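Local coordinates for protein Abbfa_003403 (Acinetobacter baumannii, PDB 4ZXH) that is a four-domain nonribosomal peptide synthetase that probably activates an amino acid, carries it on phosphopantetheine, joins it to a partner and releases the product through a thioesterase domain, at residues A[147-158]-A[285-296]; A[617-625]-A[636-644]. All coordinates share one frame; numbering follows the deposited sequence.

Contact 1. Residues A[147-158]-A[285-296]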
loop_
_atom_site.group_PDB
_atom_site.type_symbol
_atom_site.label_atom_id
_atom_site.label_comp_id
_atom_site.label_asym_id
_atom_site.label_seq_id
_atom_site.Cartn_x
_atom_site.Cartn_y
_atom_site.Cartn_z
ATOM N N HIS A 147 -17.915 -20.651 -4.416
ATOM C CA HIS A 147 -17.924 -20.344 -5.852
ATOM C C HIS A 147 -16.812 -21.107 -6.623
ATOM O O HIS A 147 -16.917 -21.318 -7.837
ATOM C CB HIS A 147 -17.790 -18.831 -6.034
ATOM C CG HIS A 147 -18.264 -18.316 -7.364
ATOM N ND1 HIS A 147 -18.086 -19.001 -8.539
ATOM C CD2 HIS A 147 -18.872 -17.145 -7.684
ATOM C CE1 HIS A 147 -18.584 -18.282 -9.542
ATOM N NE2 HIS A 147 -19.061 -17.159 -9.049
ATOM N N ALA A 148 -15.762 -21.542 -5.926
ATOM C CA ALA A 148 -14.774 -22.424 -6.557
ATOM C C ALA A 148 -15.403 -23.735 -7.027
ATOM O O ALA A 148 -14.886 -24.376 -7.952
ATOM C CB ALA A 148 -13.605 -22.719 -5.610
ATOM N N LEU A 149 -16.523 -24.129 -6.414
ATOM C CA LEU A 149 -17.153 -25.399 -6.762
ATOM C C LEU A 149 -18.130 -25.224 -7.915
ATOM O O LEU A 149 -18.123 -26.012 -8.860
ATOM C CB LEU A 149 -17.868 -26.007 -5.558
ATOM C CG LEU A 149 -18.380 -27.439 -5.783
ATOM C CD1 LEU A 149 -17.226 -28.473 -5.906
ATOM C CD2 LEU A 149 -19.401 -27.873 -4.717
ATOM N N MET A 150 -18.984 -24.206 -7.849
ATOM C CA MET A 150 -19.931 -23.998 -8.943
ATOM C C MET A 150 -20.393 -22.555 -8.989
ATOM O O MET A 150 -20.214 -21.804 -8.040
ATOM C CB MET A 150 -21.140 -24.962 -8.846
ATOM C CG MET A 150 -22.009 -24.913 -7.565
ATOM S SD MET A 150 -23.443 -26.083 -7.564
ATOM C CE MET A 150 -22.627 -27.619 -7.209
ATOM N N ASP A 151 -20.955 -22.162 -10.122
ATOM C CA ASP A 151 -21.451 -20.813 -10.283
ATOM C C ASP A 151 -22.960 -20.739 -10.000
ATOM O O ASP A 151 -23.590 -21.730 -9.653
ATOM C CB ASP A 151 -21.131 -20.314 -11.694
ATOM C CG ASP A 151 -21.604 -21.263 -12.756
ATOM O OD1 ASP A 151 -22.534 -22.043 -12.464
ATOM O OD2 ASP A 151 -21.057 -21.229 -13.884
ATOM N N PHE A 152 -23.519 -19.550 -10.162
ATOM C CA PHE A 152 -24.925 -19.296 -9.923
ATOM C C PHE A 152 -25.824 -20.026 -10.926
ATOM O O PHE A 152 -26.847 -20.597 -10.527
ATOM C CB PHE A 152 -25.187 -17.796 -9.971
ATOM C CG PHE A 152 -26.493 -17.388 -9.369
ATOM C CD1 PHE A 152 -26.709 -17.506 -7.999
ATOM C CD2 PHE A 152 -27.509 -16.869 -10.170
ATOM C CE1 PHE A 152 -27.927 -17.130 -7.438
ATOM C CE2 PHE A 152 -28.721 -16.486 -9.619
ATOM C CZ PHE A 152 -28.930 -16.620 -8.252
ATOM N N TRP A 153 -25.454 -20.018 -12.211
ATOM C CA TRP A 153 -26.218 -20.782 -13.203
ATOM C C TRP A 153 -26.409 -22.213 -12.661
ATOM O O TRP A 153 -27.495 -22.779 -12.773
ATOM C CB TRP A 153 -25.519 -20.774 -14.577
ATOM C CG TRP A 153 -26.268 -21.423 -15.734
ATOM C CD1 TRP A 153 -26.075 -22.679 -16.225
ATOM C CD2 TRP A 153 -27.291 -20.837 -16.551
ATOM N NE1 TRP A 153 -26.901 -22.920 -17.284
ATOM C CE2 TRP A 153 -27.668 -21.809 -17.505
ATOM C CE3 TRP A 153 -27.947 -19.598 -16.555
ATOM C CZ2 TRP A 153 -28.676 -21.578 -18.457
ATOM C CZ3 TRP A 153 -28.953 -19.370 -17.507
ATOM C CH2 TRP A 153 -29.302 -20.355 -18.440
ATOM N N SER A 154 -25.374 -22.764 -12.026
ATOM C CA SER A 154 -25.438 -24.113 -11.456
ATOM C C SER A 154 -26.428 -24.191 -10.310
ATOM O O SER A 154 -27.165 -25.185 -10.181
ATOM C CB SER A 154 -24.062 -24.575 -10.973
ATOM O OG SER A 154 -23.179 -24.758 -12.071
ATOM N N ILE A 155 -26.432 -23.148 -9.478
ATOM C CA ILE A 155 -27.389 -23.041 -8.384
ATOM C C ILE A 155 -28.816 -23.208 -8.904
ATOM O O ILE A 155 -29.602 -23.978 -8.355
ATOM C CB ILE A 155 -27.277 -21.691 -7.652
ATOM C CG1 ILE A 155 -26.005 -21.632 -6.788
ATOM C CG2 ILE A 155 -28.499 -21.445 -6.794
ATOM C CD1 ILE A 155 -25.723 -22.902 -6.041
ATOM N N GLY A 156 -29.141 -22.508 -9.983
ATOM C CA GLY A 156 -30.480 -22.556 -10.521
ATOM C C GLY A 156 -30.826 -23.930 -11.054
ATOM O O GLY A 156 -31.932 -24.408 -10.880
ATOM N N LEU A 157 -29.871 -24.560 -11.721
ATOM C CA LEU A 157 -30.051 -25.919 -12.174
ATOM C C LEU A 157 -30.357 -26.823 -10.988
ATOM O O LEU A 157 -31.185 -27.724 -11.066
ATOM C CB LEU A 157 -28.805 -26.405 -12.899
ATOM C CG LEU A 157 -28.565 -25.877 -14.308
ATOM C CD1 LEU A 157 -27.265 -26.462 -14.824
ATOM C CD2 LEU A 157 -29.701 -26.272 -15.211
ATOM N N LEU A 158 -29.684 -26.566 -9.878
ATOM C CA LEU A 158 -29.790 -27.441 -8.737
ATOM C C LEU A 158 -31.070 -27.129 -7.977
ATOM O O LEU A 158 -31.828 -28.033 -7.596
ATOM C CB LEU A 158 -28.564 -27.288 -7.867
ATOM C CG LEU A 158 -28.311 -28.398 -6.863
ATOM C CD1 LEU A 158 -28.593 -29.740 -7.498
ATOM C CD2 LEU A 158 -26.850 -28.300 -6.409
ATOM N N ARG A 285 -20.779 -20.538 -21.021
ATOM C CA ARG A 285 -21.248 -21.825 -21.550
ATOM C C ARG A 285 -21.702 -21.688 -23.002
ATOM O O ARG A 285 -22.901 -21.742 -23.313
ATOM C CB ARG A 285 -22.385 -22.392 -20.696
ATOM C CG ARG A 285 -22.108 -22.359 -19.212
ATOM C CD ARG A 285 -23.383 -22.510 -18.409
ATOM N NE ARG A 285 -23.130 -22.569 -16.971
ATOM C CZ ARG A 285 -23.267 -23.678 -16.247
ATOM N NH1 ARG A 285 -23.670 -24.804 -16.837
ATOM N NH2 ARG A 285 -23.047 -23.655 -14.934
ATOM N N LEU A 286 -20.737 -21.517 -23.897
ATOM C CA LEU A 286 -21.078 -21.294 -25.289
ATOM C C LEU A 286 -21.538 -22.598 -25.937
ATOM O O LEU A 286 -22.548 -22.605 -26.647
ATOM C CB LEU A 286 -19.898 -20.666 -26.035
ATOM C CG LEU A 286 -19.544 -19.266 -25.499
ATOM C CD1 LEU A 286 -18.414 -18.616 -26.298
ATOM C CD2 LEU A 286 -20.769 -18.354 -25.464
ATOM N N GLU A 287 -20.826 -23.695 -25.671
ATOM C CA GLU A 287 -21.251 -25.017 -26.149
ATOM C C GLU A 287 -22.583 -25.437 -25.500
ATOM O O GLU A 287 -22.711 -25.420 -24.273
ATOM C CB GLU A 287 -20.171 -26.071 -25.873
ATOM N N ARG A 288 -23.567 -25.803 -26.327
ATOM C CA ARG A 288 -24.893 -26.208 -25.847
ATOM C C ARG A 288 -24.786 -27.410 -24.899
ATOM O O ARG A 288 -25.606 -27.586 -23.989
ATOM C CB ARG A 288 -25.820 -26.534 -27.026
ATOM N N SER A 289 -23.751 -28.218 -25.112
ATOM C CA SER A 289 -23.424 -29.329 -24.230
ATOM C C SER A 289 -23.299 -28.950 -22.744
ATOM O O SER A 289 -23.461 -29.800 -21.868
ATOM C CB SER A 289 -22.118 -29.968 -24.705
ATOM O OG SER A 289 -21.529 -30.756 -23.684
ATOM N N LEU A 290 -23.011 -27.680 -22.466
ATOM C CA LEU A 290 -22.739 -27.225 -21.103
ATOM C C LEU A 290 -23.900 -26.546 -20.393
ATOM O O LEU A 290 -23.741 -26.078 -19.259
ATOM C CB LEU A 290 -21.566 -26.251 -21.100
ATOM C CG LEU A 290 -20.222 -26.821 -21.512
ATOM C CD1 LEU A 290 -19.219 -25.690 -21.640
ATOM C CD2 LEU A 290 -19.777 -27.847 -20.487
ATOM N N ARG A 291 -25.052 -26.478 -21.054
ATOM C CA ARG A 291 -26.210 -25.763 -20.509
ATOM C C ARG A 291 -26.807 -26.403 -19.246
ATOM O O ARG A 291 -27.310 -25.711 -18.362
ATOM C CB ARG A 291 -27.289 -25.654 -21.581
ATOM C CG ARG A 291 -26.850 -24.875 -22.779
ATOM C CD ARG A 291 -26.434 -23.494 -22.361
ATOM N NE ARG A 291 -25.986 -22.713 -23.504
ATOM C CZ ARG A 291 -26.805 -22.052 -24.313
ATOM N NH1 ARG A 291 -28.118 -22.081 -24.095
ATOM N NH2 ARG A 291 -26.310 -21.368 -25.338
ATOM N N ASN A 292 -26.756 -27.728 -19.172
ATOM C CA ASN A 292 -27.333 -28.450 -18.050
ATOM C C ASN A 292 -26.274 -28.891 -17.034
ATOM O O ASN A 292 -26.583 -29.594 -16.068
ATOM C CB ASN A 292 -28.104 -29.667 -18.556
ATOM C CG ASN A 292 -27.197 -30.696 -19.229
ATOM O OD1 ASN A 292 -26.160 -30.352 -19.813
ATOM N ND2 ASN A 292 -27.582 -31.972 -19.142
ATOM N N ALA A 293 -25.029 -28.473 -17.238
ATOM C CA ALA A 293 -23.929 -28.971 -16.416
ATOM C C ALA A 293 -23.710 -28.168 -15.142
ATOM O O ALA A 293 -23.671 -26.936 -15.154
ATOM C CB ALA A 293 -22.635 -28.998 -17.226
ATOM N N LEU A 294 -23.554 -28.872 -14.033
ATOM C CA LEU A 294 -23.106 -28.210 -12.823
ATOM C C LEU A 294 -21.604 -27.923 -12.924
ATOM O O LEU A 294 -20.852 -28.720 -13.473
ATOM C CB LEU A 294 -23.391 -29.073 -11.612
ATOM C CG LEU A 294 -24.832 -29.422 -11.337
ATOM C CD1 LEU A 294 -24.847 -30.451 -10.247
ATOM C CD2 LEU A 294 -25.560 -28.187 -10.908
ATOM N N GLY A 295 -21.174 -26.782 -12.408
ATOM C CA GLY A 295 -19.762 -26.464 -12.379
ATOM C C GLY A 295 -19.484 -24.978 -12.309
ATOM O O GLY A 295 -20.405 -24.167 -12.265
ATOM N N GLN A 296 -18.204 -24.623 -12.297
ATOM C CA GLN A 296 -17.796 -23.228 -12.245
ATOM C C GLN A 296 -17.216 -22.822 -13.603
ATOM O O GLN A 296 -16.075 -23.151 -13.945
ATOM C CB GLN A 296 -16.822 -23.026 -11.071
ATOM C CG GLN A 296 -15.896 -21.806 -11.028
ATOM C CD GLN A 296 -16.442 -20.549 -11.657
ATOM O OE1 GLN A 296 -17.649 -20.314 -11.696
ATOM N NE2 GLN A 296 -15.532 -19.698 -12.116
#

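Contact 2. Residues A[617-625]-A[636-644]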
loop_
_atom_site.group_PDB
_atom_site.type_symbol
_atom_site.label_atom_id
_atom_site.label_comp_id
_atom_site.label_asym_id
_atom_site.label_seq_id
_atom_site.Cartn_x
_atom_site.Cartn_y
_atom_site.Cartn_z
ATOM N N ALA A 617 -7.002 57.871 13.816
ATOM C CA ALA A 617 -8.047 57.109 13.150
ATOM C C ALA A 617 -7.385 56.182 12.163
ATOM O O ALA A 617 -6.506 56.609 11.425
ATOM C CB ALA A 617 -9.018 58.019 12.437
ATOM N N PHE A 618 -7.803 54.923 12.129
ATOM C CA PHE A 618 -7.242 53.989 11.159
ATOM C C PHE A 618 -7.550 54.439 9.730
ATOM O O PHE A 618 -8.481 55.208 9.504
ATOM C CB PHE A 618 -7.769 52.574 11.401
ATOM C CG PHE A 618 -7.223 51.922 12.650
ATOM C CD1 PHE A 618 -6.440 52.634 13.546
ATOM C CD2 PHE A 618 -7.481 50.589 12.919
ATOM C CE1 PHE A 618 -5.932 52.032 14.700
ATOM C CE2 PHE A 618 -6.972 49.976 14.072
ATOM C CZ PHE A 618 -6.196 50.704 14.963
ATOM N N GLY A 619 -6.734 54.001 8.774
ATOM C CA GLY A 619 -6.996 54.234 7.358
ATOM C C GLY A 619 -7.769 53.051 6.789
ATOM O O GLY A 619 -8.261 52.209 7.553
ATOM N N ASP A 620 -7.884 52.978 5.464
ATOM C CA ASP A 620 -8.583 51.858 4.823
ATOM C C ASP A 620 -7.747 50.566 4.810
ATOM O O ASP A 620 -8.254 49.488 5.126
ATOM C CB ASP A 620 -8.979 52.216 3.391
ATOM C CG ASP A 620 -10.144 53.196 3.325
ATOM O OD1 ASP A 620 -10.986 53.206 4.255
ATOM O OD2 ASP A 620 -10.210 53.960 2.333
ATOM N N ILE A 621 -6.476 50.683 4.436
ATOM C CA ILE A 621 -5.584 49.536 4.303
ATOM C C ILE A 621 -4.770 49.312 5.584
ATOM O O ILE A 621 -4.164 50.247 6.121
ATOM C CB ILE A 621 -4.615 49.717 3.107
ATOM C CG1 ILE A 621 -5.387 50.048 1.835
ATOM C CG2 ILE A 621 -3.802 48.473 2.870
ATOM C CD1 ILE A 621 -6.291 48.935 1.381
ATOM N N ALA A 622 -4.751 48.074 6.073
ATOM C CA ALA A 622 -4.028 47.792 7.309
ATOM C C ALA A 622 -2.584 47.336 7.075
ATOM O O ALA A 622 -1.677 47.752 7.791
ATOM C CB ALA A 622 -4.761 46.765 8.111
ATOM N N TYR A 623 -2.366 46.474 6.091
ATOM C CA TYR A 623 -1.008 46.087 5.773
ATOM C C TYR A 623 -0.888 45.497 4.388
ATOM O O TYR A 623 -1.885 45.167 3.752
ATOM C CB TYR A 623 -0.472 45.093 6.810
ATOM C CG TYR A 623 -1.293 43.833 7.001
ATOM C CD1 TYR A 623 -1.269 42.805 6.054
ATOM C CD2 TYR A 623 -2.047 43.637 8.154
ATOM C CE1 TYR A 623 -1.995 41.640 6.238
ATOM C CE2 TYR A 623 -2.784 42.462 8.338
ATOM C CZ TYR A 623 -2.749 41.481 7.378
ATOM O OH TYR A 623 -3.458 40.325 7.551
ATOM N N VAL A 624 0.347 45.383 3.928
ATOM C CA VAL A 624 0.662 44.703 2.684
ATOM C C VAL A 624 1.610 43.584 3.040
ATOM O O VAL A 624 2.777 43.824 3.323
ATOM C CB VAL A 624 1.318 45.637 1.654
ATOM C CG1 VAL A 624 1.486 44.922 0.333
ATOM C CG2 VAL A 624 0.487 46.893 1.481
ATOM N N MET A 625 1.091 42.366 3.068
ATOM C CA MET A 625 1.846 41.208 3.522
ATOM C C MET A 625 2.376 40.507 2.293
ATOM O O MET A 625 1.601 40.071 1.439
ATOM C CB MET A 625 0.952 40.270 4.353
ATOM C CG MET A 625 1.668 39.106 5.020
ATOM S SD MET A 625 2.612 39.594 6.479
ATOM C CE MET A 625 1.395 40.567 7.388
ATOM N N GLY A 636 2.265 41.417 -2.961
ATOM C CA GLY A 636 1.866 42.033 -1.718
ATOM C C GLY A 636 0.371 41.979 -1.571
ATOM O O GLY A 636 -0.348 42.546 -2.386
ATOM N N VAL A 637 -0.101 41.309 -0.528
ATOM C CA VAL A 637 -1.524 41.172 -0.316
ATOM C C VAL A 637 -2.001 42.306 0.565
ATOM O O VAL A 637 -1.611 42.400 1.727
ATOM C CB VAL A 637 -1.873 39.809 0.333
ATOM C CG1 VAL A 637 -3.382 39.704 0.609
ATOM C CG2 VAL A 637 -1.407 38.660 -0.550
ATOM N N ARG A 638 -2.832 43.184 0.014
ATOM C CA ARG A 638 -3.322 44.333 0.771
ATOM C C ARG A 638 -4.584 43.975 1.517
ATOM O O ARG A 638 -5.603 43.647 0.918
ATOM C CB ARG A 638 -3.585 45.531 -0.145
ATOM C CG ARG A 638 -2.337 46.197 -0.672
ATOM C CD ARG A 638 -2.686 47.097 -1.832
ATOM N NE ARG A 638 -3.241 48.378 -1.431
ATOM C CZ ARG A 638 -4.079 49.095 -2.170
ATOM N NH1 ARG A 638 -4.513 48.632 -3.337
ATOM N NH2 ARG A 638 -4.509 50.265 -1.723
ATOM N N ILE A 639 -4.513 44.054 2.834
ATOM C CA ILE A 639 -5.626 43.671 3.681
ATOM C C ILE A 639 -6.213 44.921 4.304
ATOM O O ILE A 639 -5.467 45.792 4.792
ATOM C CB ILE A 639 -5.174 42.668 4.772
ATOM C CG1 ILE A 639 -4.659 41.400 4.113
ATOM C CG2 ILE A 639 -6.322 42.324 5.709
ATOM C CD1 ILE A 639 -5.741 40.656 3.322
ATOM N N GLY A 640 -7.543 45.016 4.252
ATOM C CA GLY A 640 -8.285 46.147 4.788
ATOM C C GLY A 640 -8.685 45.903 6.227
ATOM O O GLY A 640 -8.637 44.774 6.721
ATOM N N HIS A 641 -9.068 46.957 6.926
ATOM C CA HIS A 641 -9.377 46.792 8.337
ATOM C C HIS A 641 -10.706 46.085 8.593
ATOM O O HIS A 641 -10.828 45.380 9.596
ATOM C CB HIS A 641 -9.344 48.141 9.050
ATOM C CG HIS A 641 -7.986 48.503 9.573
ATOM N ND1 HIS A 641 -7.284 49.605 9.131
ATOM C CD2 HIS A 641 -7.196 47.895 10.492
ATOM C CE1 HIS A 641 -6.124 49.664 9.762
ATOM N NE2 HIS A 641 -6.043 48.633 10.585
ATOM N N PRO A 642 -11.710 46.271 7.712
ATOM C CA PRO A 642 -12.900 45.428 7.932
ATOM C C PRO A 642 -12.621 43.904 7.978
ATOM O O PRO A 642 -13.153 43.257 8.876
ATOM C CB PRO A 642 -13.799 45.799 6.752
ATOM C CG PRO A 642 -13.465 47.242 6.493
ATOM C CD PRO A 642 -12.003 47.405 6.804
ATOM N N SER A 643 -11.806 43.354 7.074
ATOM C CA SER A 643 -11.435 41.922 7.131
ATOM C C SER A 643 -10.863 41.546 8.489
ATOM O O SER A 643 -11.282 40.572 9.091
ATOM C CB SER A 643 -10.384 41.545 6.071
ATOM O OG SER A 643 -10.551 42.260 4.857
ATOM N N ILE A 644 -9.883 42.324 8.944
ATOM C CA ILE A 644 -9.164 42.039 10.174
ATOM C C ILE A 644 -10.113 41.925 11.353
ATOM O O ILE A 644 -10.061 40.953 12.096
ATOM C CB ILE A 644 -8.105 43.127 10.479
ATOM C CG1 ILE A 644 -7.021 43.108 9.417
ATOM C CG2 ILE A 644 -7.467 42.929 11.870
ATOM C CD1 ILE A 644 -5.924 44.053 9.702
#

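Contact 1. Residues A[147-158]-A[285-296]
L294 pushes its CD2 branch against helix 152-158, 3.9 Å from S154 CB and 4.2 Å from L157 CB, with L158 and the sulfur of M150 on its margins. One turn along, L157 lays CD1 on the backbone of N292, 3.4 Å from its C atom. Polar groups frame this patch. D151 N donates to G295 O (3.0 Å), arriving from above the carbonyl plane, and W153 NE1 gives R291 O a fairly straight bond (162°). D151 is the N-cap: its CG sits between backbone N and carbonyl carbon (chi1 52°), which turns OD1 back to accept from S154 N. D151 OD1 also offers its syn lone pair to R285 NH2 at 3.0 Å, a salt bridge in the guanidinium plane. R285 NH1 meanwhile grips A293 O and L290 O, so the arginine ties its own loop to the helix start. Farther out, Q296 OE1 meets the edge of the H147 ring, while Q296 NE2 donates to the backbone oxygens of E22 and V298. H146, H147 and D151 belong to the HHxxxD signature of condensation domains, which begins on the last residue of strand 138-146 and ends at the helix N-cap, with strand 40-49 against H147 and helix 179-187 behind L290.

Contact 2. Residues A[617-625]-A[636-644]
H641 and A622 meet where the hairpin 621-640 runs into a helix, and the backbone bonds of the two strands, whose N-to-C directions make 164°, nearly antiparallel, set the frame. Y623 with I639 and M625 with V637 are hydrogen-bonded pairs; I639 N to Y623 O is almost straight (169°). At I639 the pattern breaks into a classic beta bulge: I639 O accepts from A622 N at 2.7 Å and, weakly, from Y623 N. G640 is the N-cap of the helix, and H641 N donates to D620 O (3.2 Å), carrying the pairing past the strand end.

Aromatic contacts centre on two rings. The imidazole of H641 has A622 CB over one face, 3.5 Å from the ring centroid, and F618 CD2 over the opposite face. H641 ND1 donates to G619 O at 3.2 Å, the oxygen near the ring plane but the donor above the carbonyl plane; with both faces covered, this helps hold the ring's rotation. Y623, with CG between backbone N and carbonyl carbon (chi1 56°), folds its ring over I639; I639 CB lies 4.0 Å from the centroid of the Y623 ring, a CH-pi contact, and the CE methyl of M625 lies over the other face.

Among aliphatic contacts, I644 CD1 reaches A622 CB (3.4 Å) and Y623 CE2. On the sheet face that V624 and R638 share, V624 CG2 packs alongside R638 CG at 3.6 Å. The bent R638 chain continues past I621 to a salt bridge with D822.

The connecting turn has the glycine- and serine/threonine-rich sequence of the phosphate-binding loop of adenylate-forming enzymes. Helix 543-553 supplies W552, edge-to-face with H641; strand 557-560 runs along the other edge of 621-627, Y558 bonding through its backbone to A622 and V624, and strand 822-823 pairs with 635-640.

The two contacts belong to different catalytic units of one chain: contact 1 lies in the condensation domain, contact 2 in the AMP-binding domain. Their centres are about 76 Å apart and their nearest atoms about 59 Å, on opposite sides of the chain's centre. Contact 1 is near bound molecules: the H147 side chain is about 7 Å from the phosphopantetheine arm, and the L158 side chain about 4 Å from the bound phospholipid. Contact 2 instead frames a loop that probably handles ATP phosphates, part of which is not modelled. An aminoacyl group loaded in the adenylation domain would probably have to be carried by the mobile carrier domain to reach the condensation site.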